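Local coordinates for solute carrier family 15 member 1 (Mus musculus, PDB 5A9D), which cotransports protons with di- and tripeptides across the membrane of intestinal cells, the chain described being its extracellular domain, at residues F161-T166 / E181-P186. Sequence-based numbering, arbitrary orientation. Where two conformers were deposited one is given.
Sequences FGSAYT and EFEDIP
T166 and F182 lie opposite each other as an antiparallel hydrogen-bonded pair: T166 N gives to F182 O at 2.9 Å, F182 N returns to T166 O, and both donors lie in the carbonyl planes. Two residues on, D184 N reaches A164 O at 2.8 Å from above the carbonyl plane. A water accepts from A164 N and donates to D184 O and E183 OE2, linking the two backbones there.

The D184 side chain leaves the sheet on the face of A164 and T166. Its CB rests 3.8 Å from A164 O; chi1 of -58° sets CG beside its own backbone N and turns the carboxylate across T166. There OD2 accepts a hydrogen bond from T166 OG1 on its syn lone pair at 2.6 Å and is also hydrogen-bonded to Y129 OH, while OD1 forms a salt bridge with K8 of the second subunit. An alanine here would remove the carboxylate and would probably leave the T166 hydroxyl and that lysine without this acceptor.

On the other face, E183 runs alongside Y165, its CG 3.5 Å from Y165 CE1, with carboxylate and ring planes 55° apart. P186 closes the end, its CA 3.6 Å from A164 CB.

The pairing joins the open end of the 164-171/177-184 β-hairpin, at the margin of a mixed sheet in the second of two immunoglobulin-like β-sandwiches.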
loop_
_atom_site.group_PDB
_atom_site.type_symbol
_atom_site.label_atom_id
_atom_site.label_comp_id
_atom_site.label_asym_id
_atom_site.label_seq_id
_atom_site.Cartn_x
_atom_site.Cartn_y
_atom_site.Cartn_z
ATOM N N PHE A 161 0.610 24.626 -0.207
ATOM C CA PHE A 161 -0.698 24.212 0.296
ATOM C C PHE A 161 -1.193 23.030 -0.528
ATOM O O PHE A 161 -1.270 23.119 -1.747
ATOM C CB PHE A 161 -1.691 25.393 0.197
ATOM C CG PHE A 161 -3.117 25.118 0.630
ATOM C CD1 PHE A 161 -4.009 24.466 -0.221
ATOM C CD2 PHE A 161 -3.587 25.567 1.860
ATOM C CE1 PHE A 161 -5.325 24.221 0.174
ATOM C CE2 PHE A 161 -4.920 25.369 2.230
ATOM C CZ PHE A 161 -5.775 24.689 1.385
ATOM N N GLY A 162 -1.504 21.926 0.150
ATOM C CA GLY A 162 -2.030 20.710 -0.459
ATOM C C GLY A 162 -1.065 19.968 -1.368
ATOM O O GLY A 162 -1.505 19.181 -2.200
ATOM N N SER A 163 0.231 20.192 -1.233
ATOM C CA SER A 163 1.212 19.559 -2.122
ATOM C C SER A 163 1.647 18.149 -1.653
ATOM O O SER A 163 1.127 17.601 -0.664
ATOM C CB SER A 163 2.418 20.471 -2.304
ATOM O OG SER A 163 2.011 21.743 -2.777
ATOM N N ALA A 164 2.506 17.520 -2.435
ATOM C CA ALA A 164 3.058 16.215 -2.097
ATOM C C ALA A 164 4.493 16.226 -2.546
ATOM O O ALA A 164 4.787 16.780 -3.604
ATOM C CB ALA A 164 2.288 15.099 -2.771
ATOM N N TYR A 165 5.392 15.711 -1.705
ATOM C CA TYR A 165 6.828 15.707 -1.971
ATOM C C TYR A 165 7.446 14.375 -1.621
ATOM O O TYR A 165 6.975 13.683 -0.722
ATOM C CB TYR A 165 7.554 16.815 -1.175
ATOM C CG TYR A 165 6.997 18.211 -1.371
ATOM C CD1 TYR A 165 7.444 19.020 -2.410
ATOM C CD2 TYR A 165 6.026 18.721 -0.515
ATOM C CE1 TYR A 165 6.921 20.295 -2.606
ATOM C CE2 TYR A 165 5.514 20.001 -0.685
ATOM C CZ TYR A 165 5.959 20.780 -1.738
ATOM O OH TYR A 165 5.440 22.038 -1.899
ATOM N N THR A 166 8.536 14.047 -2.326
ATOM C CA THR A 166 9.360 12.870 -2.113
ATOM C C THR A 166 10.729 13.417 -1.756
ATOM O O THR A 166 11.313 14.195 -2.505
ATOM C CB THR A 166 9.408 11.990 -3.356
ATOM O OG1 THR A 166 8.123 11.457 -3.594
ATOM C CG2 THR A 166 10.353 10.814 -3.197
ATOM N N GLU A 181 14.827 17.135 -2.623
ATOM C CA GLU A 181 13.359 17.225 -2.613
ATOM C C GLU A 181 12.776 17.204 -4.020
ATOM O O GLU A 181 13.252 17.911 -4.904
ATOM C CB GLU A 181 12.900 18.530 -1.924
ATOM C CG GLU A 181 13.480 18.720 -0.542
ATOM C CD GLU A 181 13.032 19.976 0.163
ATOM O OE1 GLU A 181 12.060 20.608 -0.312
ATOM O OE2 GLU A 181 13.671 20.341 1.176
ATOM N N PHE A 182 11.698 16.456 -4.202
ATOM C CA PHE A 182 11.015 16.388 -5.494
ATOM C C PHE A 182 9.552 16.660 -5.248
ATOM O O PHE A 182 8.979 16.122 -4.303
ATOM C CB PHE A 182 11.185 14.982 -6.118
ATOM C CG PHE A 182 12.605 14.655 -6.506
ATOM C CD1 PHE A 182 13.099 15.007 -7.756
ATOM C CD2 PHE A 182 13.451 13.997 -5.621
ATOM C CE1 PHE A 182 14.423 14.726 -8.102
ATOM C CE2 PHE A 182 14.783 13.735 -5.969
ATOM C CZ PHE A 182 15.260 14.097 -7.209
ATOM N N GLU A 183 8.927 17.468 -6.075
ATOM C CA GLU A 183 7.504 17.669 -5.890
ATOM C C GLU A 183 6.795 16.574 -6.666
ATOM O O GLU A 183 7.225 16.212 -7.760
ATOM C CB GLU A 183 7.052 19.047 -6.405
ATOM C CG GLU A 183 5.711 19.456 -5.785
ATOM C CD GLU A 183 5.187 20.855 -6.062
ATOM O OE1 GLU A 183 5.996 21.811 -6.119
ATOM O OE2 GLU A 183 3.950 21.000 -6.186
ATOM N N ASP A 184 5.769 15.990 -6.087
ATOM C CA ASP A 184 4.980 15.005 -6.815
ATOM C C ASP A 184 3.610 15.623 -6.991
ATOM O O ASP A 184 3.259 16.541 -6.231
ATOM C CB ASP A 184 4.747 13.742 -5.957
ATOM C CG ASP A 184 5.968 13.032 -5.457
ATOM O OD1 ASP A 184 6.766 12.573 -6.289
ATOM O OD2 ASP A 184 6.063 12.825 -4.238
ATOM N N ILE A 185 2.802 15.084 -7.921
ATOM C CA ILE A 185 1.401 15.479 -8.079
ATOM C C ILE A 185 0.704 14.903 -6.798
ATOM O O ILE A 185 1.058 13.789 -6.397
ATOM C CB ILE A 185 0.825 14.942 -9.432
ATOM C CG1 ILE A 185 1.520 15.642 -10.635
ATOM C CG2 ILE A 185 -0.701 15.111 -9.506
ATOM C CD1 ILE A 185 1.510 14.891 -11.997
ATOM N N PRO A 186 -0.158 15.661 -6.071
ATOM C CA PRO A 186 -0.735 15.118 -4.810
ATOM C C PRO A 186 -1.399 13.747 -4.881
ATOM O O PRO A 186 -2.105 13.504 -5.859
ATOM C CB PRO A 186 -1.735 16.190 -4.370
ATOM C CG PRO A 186 -1.295 17.439 -5.055
ATOM C CD PRO A 186 -0.668 17.025 -6.344
HETATM O O HOH W 1 2.502 18.947 -5.166
#